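Local coordinates for ethanolamine utilization protein EutL (Clostridium perfringens E str. JGS1987, PDB 4TLH) that is a shell protein of the ethanolamine utilization bacterial microcompartment, with two BMC domains in one chain, and builds trimers that probably tile the shell as pseudohexameric units, at the interface of chains A and B. Sequence-based numbering; all coordinates share one arbitrary frame. Chains: chain A/B, Ethanolamine utilization protein EutL.

The three contacts are neighbouring patches of one interface between two subunits of the EutL trimer. Helix 154-167 of chain A takes part in all of them. Centre to centre, the C-alpha groups of contact 1 and contact 2 lie about 11 Å apart, those of contact 1 and contact 3 about 12 Å, and those of contact 2 and contact 3 about 7 Å. B:Ile16 joins contacts 1 and 2, A:Met158 joins contacts 1 and 3, and B:Glu22 and B:Met23 join contacts 2 and 3. Sheet strands, a loop and helix 21-26 of chain B thus form one continuous seat for chain A.

Contact 1: the interface of chains A and B. Residues chain A 155, 158-159; chain B 14, 16, 38, 84.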
ATOM      1  N   LEU A 155      -7.898  11.545  -9.772  1.00 14.25           N
ATOM      2  CA  LEU A 155      -8.418  12.157 -10.994  1.00 13.02           C
ATOM      3  C   LEU A 155      -8.268  13.670 -10.902  1.00 13.49           C
ATOM      4  O   LEU A 155      -7.852  14.314 -11.865  1.00 14.21           O
ATOM      5  CB  LEU A 155      -9.887  11.805 -11.250  1.00 13.34           C
ATOM      6  CG  LEU A 155     -10.492  12.309 -12.560  1.00 15.24           C
ATOM      7  CD1 LEU A 155     -11.480  11.318 -13.154  1.00 17.89           C
ATOM      8  CD2 LEU A 155     -11.165  13.681 -12.386  1.00 15.01           C
ATOM      9  N   MET A 158      -4.566  14.698 -11.483  1.00 15.78           N
ATOM     10  CA  MET A 158      -4.102  14.589 -12.868  1.00 15.43           C
ATOM     11  C   MET A 158      -4.682  15.715 -13.705  1.00 15.25           C
ATOM     12  O   MET A 158      -3.980  16.315 -14.512  1.00 14.59           O
ATOM     13  CB  MET A 158      -4.473  13.233 -13.499  1.00 16.91           C
ATOM     14  CG  MET A 158      -3.846  12.017 -12.809  1.00 17.57           C
ATOM     15  SD  MET A 158      -2.062  12.188 -12.680  1.00 21.70           S
ATOM     16  CE  MET A 158      -1.576  11.829 -14.368  1.00 39.02           C
ATOM     17  N   TYR A 159      -5.959  16.010 -13.519  1.00 14.32           N
ATOM     18  CA  TYR A 159      -6.590  17.123 -14.219  1.00 14.92           C
ATOM     19  C   TYR A 159      -6.001  18.485 -13.863  1.00 15.69           C
ATOM     20  O   TYR A 159      -5.639  19.268 -14.731  1.00 15.84           O
ATOM     21  CB  TYR A 159      -8.090  17.147 -13.933  1.00 15.01           C
ATOM     22  CG  TYR A 159      -8.800  18.230 -14.708  1.00 17.87           C
ATOM     23  CD1 TYR A 159      -9.059  18.082 -16.056  1.00 20.05           C
ATOM     24  CD2 TYR A 159      -9.197  19.405 -14.092  1.00 20.10           C
ATOM     25  CE1 TYR A 159      -9.711  19.083 -16.773  1.00 23.46           C
ATOM     26  CE2 TYR A 159      -9.830  20.393 -14.782  1.00 23.69           C
ATOM     27  CZ  TYR A 159     -10.082  20.242 -16.123  1.00 25.80           C
ATOM     28  OH  TYR A 159     -10.737  21.254 -16.797  1.00 29.03           O
TER
ATOM     29  N   LYS B  14     -13.616  12.892 -16.649  1.00 16.03           N
ATOM     30  CA  LYS B  14     -13.216  14.208 -17.134  1.00 16.81           C
ATOM     31  C   LYS B  14     -12.411  14.085 -18.413  1.00 14.91           C
ATOM     32  O   LYS B  14     -11.620  13.159 -18.551  1.00 15.21           O
ATOM     33  CB  LYS B  14     -12.405  14.945 -16.066  1.00 21.77           C
ATOM     34  CG  LYS B  14     -12.102  16.399 -16.365  1.00 28.33           C
ATOM     35  CD  LYS B  14     -13.336  17.255 -16.130  1.00 34.34           C
ATOM     36  CE  LYS B  14     -13.133  18.688 -16.557  1.00 40.47           C
ATOM     37  NZ  LYS B  14     -14.345  19.490 -16.276  1.00 44.41           N
ATOM     38  N   ILE B  16      -9.699  16.141 -21.015  1.00 19.97           N
ATOM     39  CA  ILE B  16      -8.711  17.192 -21.204  1.00 22.54           C
ATOM     40  C   ILE B  16      -8.446  17.326 -22.688  1.00 19.58           C
ATOM     41  O   ILE B  16      -8.052  16.347 -23.329  1.00 18.97           O
ATOM     42  CB  ILE B  16      -7.375  16.870 -20.498  1.00 26.36           C
ATOM     43  CG1 ILE B  16      -7.582  16.730 -18.996  1.00 26.07           C
ATOM     44  CG2 ILE B  16      -6.323  17.951 -20.817  1.00 29.58           C
ATOM     45  CD1 ILE B  16      -6.370  16.186 -18.263  1.00 25.75           C
ATOM     46  N   LEU B  38     -10.130  10.877 -18.301  1.00 14.45           N
ATOM     47  CA  LEU B  38      -9.857  10.366 -16.960  1.00 14.56           C
ATOM     48  C   LEU B  38     -11.114   9.710 -16.421  1.00 13.65           C
ATOM     49  O   LEU B  38     -12.214  10.206 -16.631  1.00 13.20           O
ATOM     50  CB  LEU B  38      -9.420  11.489 -16.020  1.00 16.58           C
ATOM     51  CG  LEU B  38      -8.291  12.422 -16.454  1.00 22.48           C
ATOM     52  CD1 LEU B  38      -8.176  13.591 -15.445  1.00 28.08           C
ATOM     53  CD2 LEU B  38      -6.978  11.740 -16.584  1.00 22.48           C
ATOM     54  N   ILE B  84      -7.928   4.424 -10.994  1.00 12.54           N
ATOM     55  CA  ILE B  84      -7.895   5.523 -11.937  1.00 15.45           C
ATOM     56  C   ILE B  84      -7.400   4.947 -13.244  1.00 13.91           C
ATOM     57  O   ILE B  84      -6.424   4.192 -13.276  1.00 13.59           O
ATOM     58  CB  ILE B  84      -6.996   6.697 -11.478  1.00 17.15           C
ATOM     59  CG1 ILE B  84      -6.960   7.769 -12.583  1.00 21.08           C
ATOM     60  CG2 ILE B  84      -5.584   6.222 -11.078  1.00 17.54           C
ATOM     61  CD1 ILE B  84      -6.375   9.035 -12.208  1.00 23.36           C
TER
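A:Leu155 and B:Leu38 form the apolar centre of this patch. CD1 of A:Leu155 lies 3.5 Å from CB of B:Leu38, and the two side chains cross obliquely. The A:Leu155 CG is anti to the backbone N (chi1 -175°), which directs the branch toward the strands of chain B. Its other methyl, CD2, is turned to B:Lys14 CB. B:Leu38 sends CD1 up against the helix, 3.7 Å from the carbonyl O of A:Leu155 and 3.9 Å from CB of A:Tyr159. On one flank B:Ile84 offers its CD1 tip. That methyl sits 3.9 Å from A:Leu155 CA and 4.0 Å from A:Met158 CG, so it packs on both backbone and side chain.

On the opposite flank lies the A:Tyr159 ring. The B:Lys14 chain runs over one face of it, with CD offset toward the rim, 4.1 Å above the ring plane. The bend at chi2 (76°) turns the chain along the ring. It then runs on extended, so two of its carbons touch the ring: CG near CD1, and CE 3.5 Å from CZ. B:Ile16 CG1 packs 3.6 Å from A:Tyr159 CD1. The polar rim is formed by the tyrosine hydroxyl and the lysine amine, which lie near each other but are not bonded.

In the fold, one side of helix 154-167 of chain A rests here on strands 10-16, 35-41 and 83-89 of chain B.

Contact 2: the interface of chains A and B. Residues chain A 162, 165-166; chain B 16, 19-20, 22-23.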
ATOM      1  N   ASP A 162      -2.227  19.097 -14.900  1.00 16.04           N
ATOM      2  CA  ASP A 162      -2.118  19.461 -16.279  1.00 17.51           C
ATOM      3  C   ASP A 162      -2.566  20.906 -16.452  1.00 17.96           C
ATOM      4  O   ASP A 162      -1.955  21.668 -17.200  1.00 21.50           O
ATOM      5  CB  ASP A 162      -2.931  18.515 -17.149  1.00 20.75           C
ATOM      6  CG  ASP A 162      -2.778  18.822 -18.603  1.00 24.94           C
ATOM      7  OD1 ASP A 162      -1.672  18.616 -19.148  1.00 26.05           O
ATOM      8  OD2 ASP A 162      -3.755  19.292 -19.184  1.00 26.37           O
ATOM      9  N   LEU A 165       0.211  23.290 -15.188  1.00 16.85           N
ATOM     10  CA  LEU A 165       1.359  23.340 -16.079  1.00 17.77           C
ATOM     11  C   LEU A 165       1.082  24.256 -17.275  1.00 19.19           C
ATOM     12  O   LEU A 165       1.983  24.932 -17.759  1.00 21.23           O
ATOM     13  CB  LEU A 165       1.721  21.918 -16.522  1.00 20.45           C
ATOM     14  CG  LEU A 165       2.414  21.124 -15.404  1.00 21.03           C
ATOM     15  CD1 LEU A 165       2.317  19.605 -15.669  1.00 21.14           C
ATOM     16  CD2 LEU A 165       3.863  21.562 -15.240  1.00 20.98           C
ATOM     17  N   LYS A 166      -0.167  24.292 -17.733  1.00 18.89           N
ATOM     18  CA  LYS A 166      -0.572  25.192 -18.821  1.00 20.51           C
ATOM     19  C   LYS A 166      -0.699  26.636 -18.369  1.00 22.40           C
ATOM     20  O   LYS A 166      -0.563  27.555 -19.171  1.00 24.01           O
ATOM     21  CB  LYS A 166      -1.910  24.764 -19.413  1.00 20.88           C
ATOM     22  CG  LYS A 166      -1.887  23.482 -20.145  1.00 23.96           C
ATOM     23  CD  LYS A 166      -3.241  23.219 -20.748  1.00 29.15           C
ATOM     24  CE  LYS A 166      -3.678  21.818 -20.463  1.00 31.05           C
ATOM     25  NZ  LYS A 166      -4.908  21.467 -21.199  1.00 32.06           N
TER
ATOM     26  N   ILE B  16      -9.699  16.141 -21.015  1.00 19.97           N
ATOM     27  CA  ILE B  16      -8.711  17.192 -21.204  1.00 22.54           C
ATOM     28  C   ILE B  16      -8.446  17.326 -22.688  1.00 19.58           C
ATOM     29  O   ILE B  16      -8.052  16.347 -23.329  1.00 18.97           O
ATOM     30  CB  ILE B  16      -7.375  16.870 -20.498  1.00 26.36           C
ATOM     31  CG1 ILE B  16      -7.582  16.730 -18.996  1.00 26.07           C
ATOM     32  CG2 ILE B  16      -6.323  17.951 -20.817  1.00 29.58           C
ATOM     33  CD1 ILE B  16      -6.370  16.186 -18.263  1.00 25.75           C
ATOM     34  N   VAL B  19      -3.444  18.373 -23.937  0.58 22.75           N
ATOM     35  CA  VAL B  19      -2.628  18.032 -22.776  0.58 21.52           C
ATOM     36  C   VAL B  19      -1.271  18.742 -22.808  0.58 20.69           C
ATOM     37  O   VAL B  19      -0.655  18.900 -23.865  0.58 20.11           O
ATOM     38  CB  VAL B  19      -2.436  16.493 -22.701  0.58 22.80           C
ATOM     39  CG1 VAL B  19      -1.735  15.982 -23.942  0.58 22.58           C
ATOM     40  CG2 VAL B  19      -1.687  16.093 -21.446  0.58 22.70           C
ATOM     41  N   SER B  20      -0.814  19.193 -21.645  1.00 20.35           N
ATOM     42  CA  SER B  20       0.421  19.943 -21.568  1.00 22.49           C
ATOM     43  C   SER B  20       1.605  19.082 -22.017  1.00 21.36           C
ATOM     44  O   SER B  20       1.629  17.878 -21.766  1.00 20.00           O
ATOM     45  CB  SER B  20       0.652  20.437 -20.142  1.00 25.18           C
ATOM     46  OG  SER B  20       0.763  19.329 -19.270  1.00 27.31           O
ATOM     47  N   GLU B  22       4.405  18.894 -20.674  1.00 21.71           N
ATOM     48  CA  GLU B  22       5.050  18.372 -19.485  1.00 24.41           C
ATOM     49  C   GLU B  22       4.351  17.106 -19.022  1.00 24.61           C
ATOM     50  O   GLU B  22       4.996  16.097 -18.737  1.00 28.51           O
ATOM     51  CB  GLU B  22       5.068  19.437 -18.377  1.00 27.83           C
ATOM     52  CG  GLU B  22       5.921  20.678 -18.707  1.00 32.74           C
ATOM     53  CD  GLU B  22       5.142  21.816 -19.377  1.00 37.42           C
ATOM     54  OE1 GLU B  22       4.061  21.576 -19.964  1.00 34.01           O
ATOM     55  OE2 GLU B  22       5.622  22.975 -19.309  1.00 44.69           O
ATOM     56  N   MET B  23       3.025  17.135 -18.988  1.00 23.09           N
ATOM     57  CA  MET B  23       2.256  15.965 -18.617  1.00 23.47           C
ATOM     58  C   MET B  23       2.405  14.864 -19.668  1.00 24.32           C
ATOM     59  O   MET B  23       2.502  13.696 -19.331  1.00 24.81           O
ATOM     60  CB  MET B  23       0.783  16.334 -18.427  1.00 25.24           C
ATOM     61  CG  MET B  23      -0.067  15.275 -17.771  1.00 28.36           C
ATOM     62  SD  MET B  23       0.543  14.761 -16.136  1.00 64.02           S
ATOM     63  CE  MET B  23       1.077  16.320 -15.444  1.00 77.82           C
TER
HETATM   64  O   HOH W   1       4.743  25.176 -18.079  1.00 30.02           O
HETATM   65  O   HOH W   2       2.541  23.788 -20.584  1.00 31.59           O
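This is a subunit interface with a hydrogen-bonded core and an apolar flank. It pins a helix of chain A to a loop and helix start of chain B, and probably helps to fix the register of neighbours in the trimer. A:Asp162 and B:Ser20 carry it. Carboxylate oxygen OD1 of A:Asp162 accepts two hydrogen bonds. The hydroxyl OG of B:Ser20 gives one, at 2.5 Å from OD1, on the anti side and 32° out of the carboxylate plane. The backbone N of B:Ser20 gives the other, 2.7 Å from OD1, on the syn lone pair and fairly straight (160° at H). OG stands between the backbone N and the carbonyl carbon (chi1 62°), which lets OG and N both meet OD1.

B:Ser20 is the N-cap of helix 21-26: its OG accepts from the backbone N of B:Met23. Within chain A, NZ of A:Lys166 makes a salt bridge 3.2 Å from OD2 of A:Asp162. Together with the bonds on OD1, it probably limits rotation of the carboxylate. The methyl CG2 of B:Ile16 lies 3.3 Å from the same OD2.

A:Leu165 CD1 packs 3.9 Å from B:Glu22 CB. Two waters join the carbonyl O of A:Leu165 to the B:Glu22 carboxylate. The B:Met23 side chain is poorly ordered.

The site ties helix 154-167 to the start of helix 21-26 of the next subunit, and so probably helps hold the trimer together.

Contact 3: the interface of chains A and B. Residues chain A 158, 172, 175; chain B 22-23, 26-27.
Packing of an aliphatic chain against an aromatic ring is the first kind of contact, between B:Lys26 and A:Phe175. The two side chains run antiparallel alongside each other. CG of B:Lys26 lies above the ring plane at the CG-CD2 side, toward the rim, 3.6 Å from ring atom CD2 of A:Phe175. Its CD lies 3.8 Å from CB of A:Phe175. Bends at chi2 (68°) and chi3 (69°) fold the lysine chain back, so several of its methylenes touch chain A.

Contacts of methionine methyls form the second kind. A:Met172 CE reaches the same lysine, 3.6 Å from CB and 3.7 Å from CE. A:Met172 and A:Phe175 thus touch the lysine chain from two different sides. The A:Met172 methyl also lies 3.7 Å from CE of B:Met23, whose side chain is poorly ordered, so this contact is less certain. A:Met158, bent at chi2 and chi3, meets B:Leu27 tip to tip, with its CE 4.0 Å from CD2. Its side chain crosses that of B:Met23 at about a right angle, with the same doubt.

A sulfur-aromatic placement lies inside chain A. SD of A:Met158 sits at the edge of the A:Phe175 ring, in its plane, and may help to position both side chains.

The site seats helix 21-26 and the residue after it against helix 154-167 and strand 171-176 of the neighbour. It adds a mainly apolar surface that probably helps to keep the trimer together.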
ATOM      1  N   MET A 158      -4.566  14.698 -11.483  1.00 15.78           N
ATOM      2  CA  MET A 158      -4.102  14.589 -12.868  1.00 15.43           C
ATOM      3  C   MET A 158      -4.682  15.715 -13.705  1.00 15.25           C
ATOM      4  O   MET A 158      -3.980  16.315 -14.512  1.00 14.59           O
ATOM      5  CB  MET A 158      -4.473  13.233 -13.499  1.00 16.91           C
ATOM      6  CG  MET A 158      -3.846  12.017 -12.809  1.00 17.57           C
ATOM      7  SD  MET A 158      -2.062  12.188 -12.680  1.00 21.70           S
ATOM      8  CE  MET A 158      -1.576  11.829 -14.368  1.00 39.02           C
ATOM      9  N   MET A 172       7.946  20.522 -14.098  1.00 25.36           N
ATOM     10  CA  MET A 172       7.676  19.450 -13.157  1.00 26.31           C
ATOM     11  C   MET A 172       8.992  18.828 -12.699  1.00 27.07           C
ATOM     12  O   MET A 172       9.792  18.342 -13.513  1.00 31.82           O
ATOM     13  CB  MET A 172       6.758  18.390 -13.773  1.00 25.05           C
ATOM     14  CG  MET A 172       6.349  17.261 -12.793  1.00 21.00           C
ATOM     15  SD  MET A 172       4.695  16.581 -13.146  1.00 48.70           S
ATOM     16  CE  MET A 172       4.770  16.348 -14.920  1.00 40.74           C
ATOM     17  N   PHE A 175       6.963  13.973  -9.799  1.00 18.49           N
ATOM     18  CA  PHE A 175       5.573  13.561  -9.985  1.00 17.75           C
ATOM     19  C   PHE A 175       5.239  12.484  -8.956  1.00 18.30           C
ATOM     20  O   PHE A 175       5.916  11.470  -8.905  1.00 18.16           O
ATOM     21  CB  PHE A 175       5.394  13.047 -11.408  1.00 18.22           C
ATOM     22  CG  PHE A 175       4.027  12.507 -11.716  1.00 19.78           C
ATOM     23  CD1 PHE A 175       2.894  13.245 -11.451  1.00 19.88           C
ATOM     24  CD2 PHE A 175       3.883  11.275 -12.327  1.00 21.03           C
ATOM     25  CE1 PHE A 175       1.645  12.762 -11.761  1.00 20.50           C
ATOM     26  CE2 PHE A 175       2.634  10.783 -12.644  1.00 21.07           C
ATOM     27  CZ  PHE A 175       1.514  11.519 -12.362  1.00 20.86           C
TER
ATOM     28  N   GLU B  22       4.405  18.894 -20.674  1.00 21.71           N
ATOM     29  CA  GLU B  22       5.050  18.372 -19.485  1.00 24.41           C
ATOM     30  C   GLU B  22       4.351  17.106 -19.022  1.00 24.61           C
ATOM     31  O   GLU B  22       4.996  16.097 -18.737  1.00 28.51           O
ATOM     32  CB  GLU B  22       5.068  19.437 -18.377  1.00 27.83           C
ATOM     33  CG  GLU B  22       5.921  20.678 -18.707  1.00 32.74           C
ATOM     34  CD  GLU B  22       5.142  21.816 -19.377  1.00 37.42           C
ATOM     35  OE1 GLU B  22       4.061  21.576 -19.964  1.00 34.01           O
ATOM     36  OE2 GLU B  22       5.622  22.975 -19.309  1.00 44.69           O
ATOM     37  N   MET B  23       3.025  17.135 -18.988  1.00 23.09           N
ATOM     38  CA  MET B  23       2.256  15.965 -18.617  1.00 23.47           C
ATOM     39  C   MET B  23       2.405  14.864 -19.668  1.00 24.32           C
ATOM     40  O   MET B  23       2.502  13.696 -19.331  1.00 24.81           O
ATOM     41  CB  MET B  23       0.783  16.334 -18.427  1.00 25.24           C
ATOM     42  CG  MET B  23      -0.067  15.275 -17.771  1.00 28.36           C
ATOM     43  SD  MET B  23       0.543  14.761 -16.136  1.00 64.02           S
ATOM     44  CE  MET B  23       1.077  16.320 -15.444  1.00 77.82           C
ATOM     45  N   LYS B  26       5.753  13.184 -19.042  1.00 31.92           N
ATOM     46  CA  LYS B  26       5.753  12.385 -17.830  1.00 32.40           C
ATOM     47  C   LYS B  26       4.934  11.101 -18.020  1.00 30.35           C
ATOM     48  O   LYS B  26       5.296  10.060 -17.482  1.00 31.02           O
ATOM     49  CB  LYS B  26       5.224  13.207 -16.649  1.00 36.15           C
ATOM     50  CG  LYS B  26       5.445  12.549 -15.281  1.00 41.33           C
ATOM     51  CD  LYS B  26       6.923  12.474 -14.885  1.00 48.48           C
ATOM     52  CE  LYS B  26       7.495  13.855 -14.585  1.00 57.02           C
ATOM     53  NZ  LYS B  26       8.871  13.818 -13.995  1.00 62.80           N
ATOM     54  N   LEU B  27       3.861  11.163 -18.807  1.00 28.48           N
ATOM     55  CA  LEU B  27       3.021   9.995 -19.074  1.00 28.49           C
ATOM     56  C   LEU B  27       3.456   9.197 -20.300  1.00 27.91           C
ATOM     57  O   LEU B  27       2.771   8.260 -20.702  1.00 27.81           O
ATOM     58  CB  LEU B  27       1.565  10.415 -19.263  1.00 29.85           C
ATOM     59  CG  LEU B  27       0.800  10.917 -18.044  1.00 30.06           C
ATOM     60  CD1 LEU B  27      -0.586  11.385 -18.478  1.00 27.34           C
ATOM     61  CD2 LEU B  27       0.696   9.824 -16.987  1.00 32.58           C
TER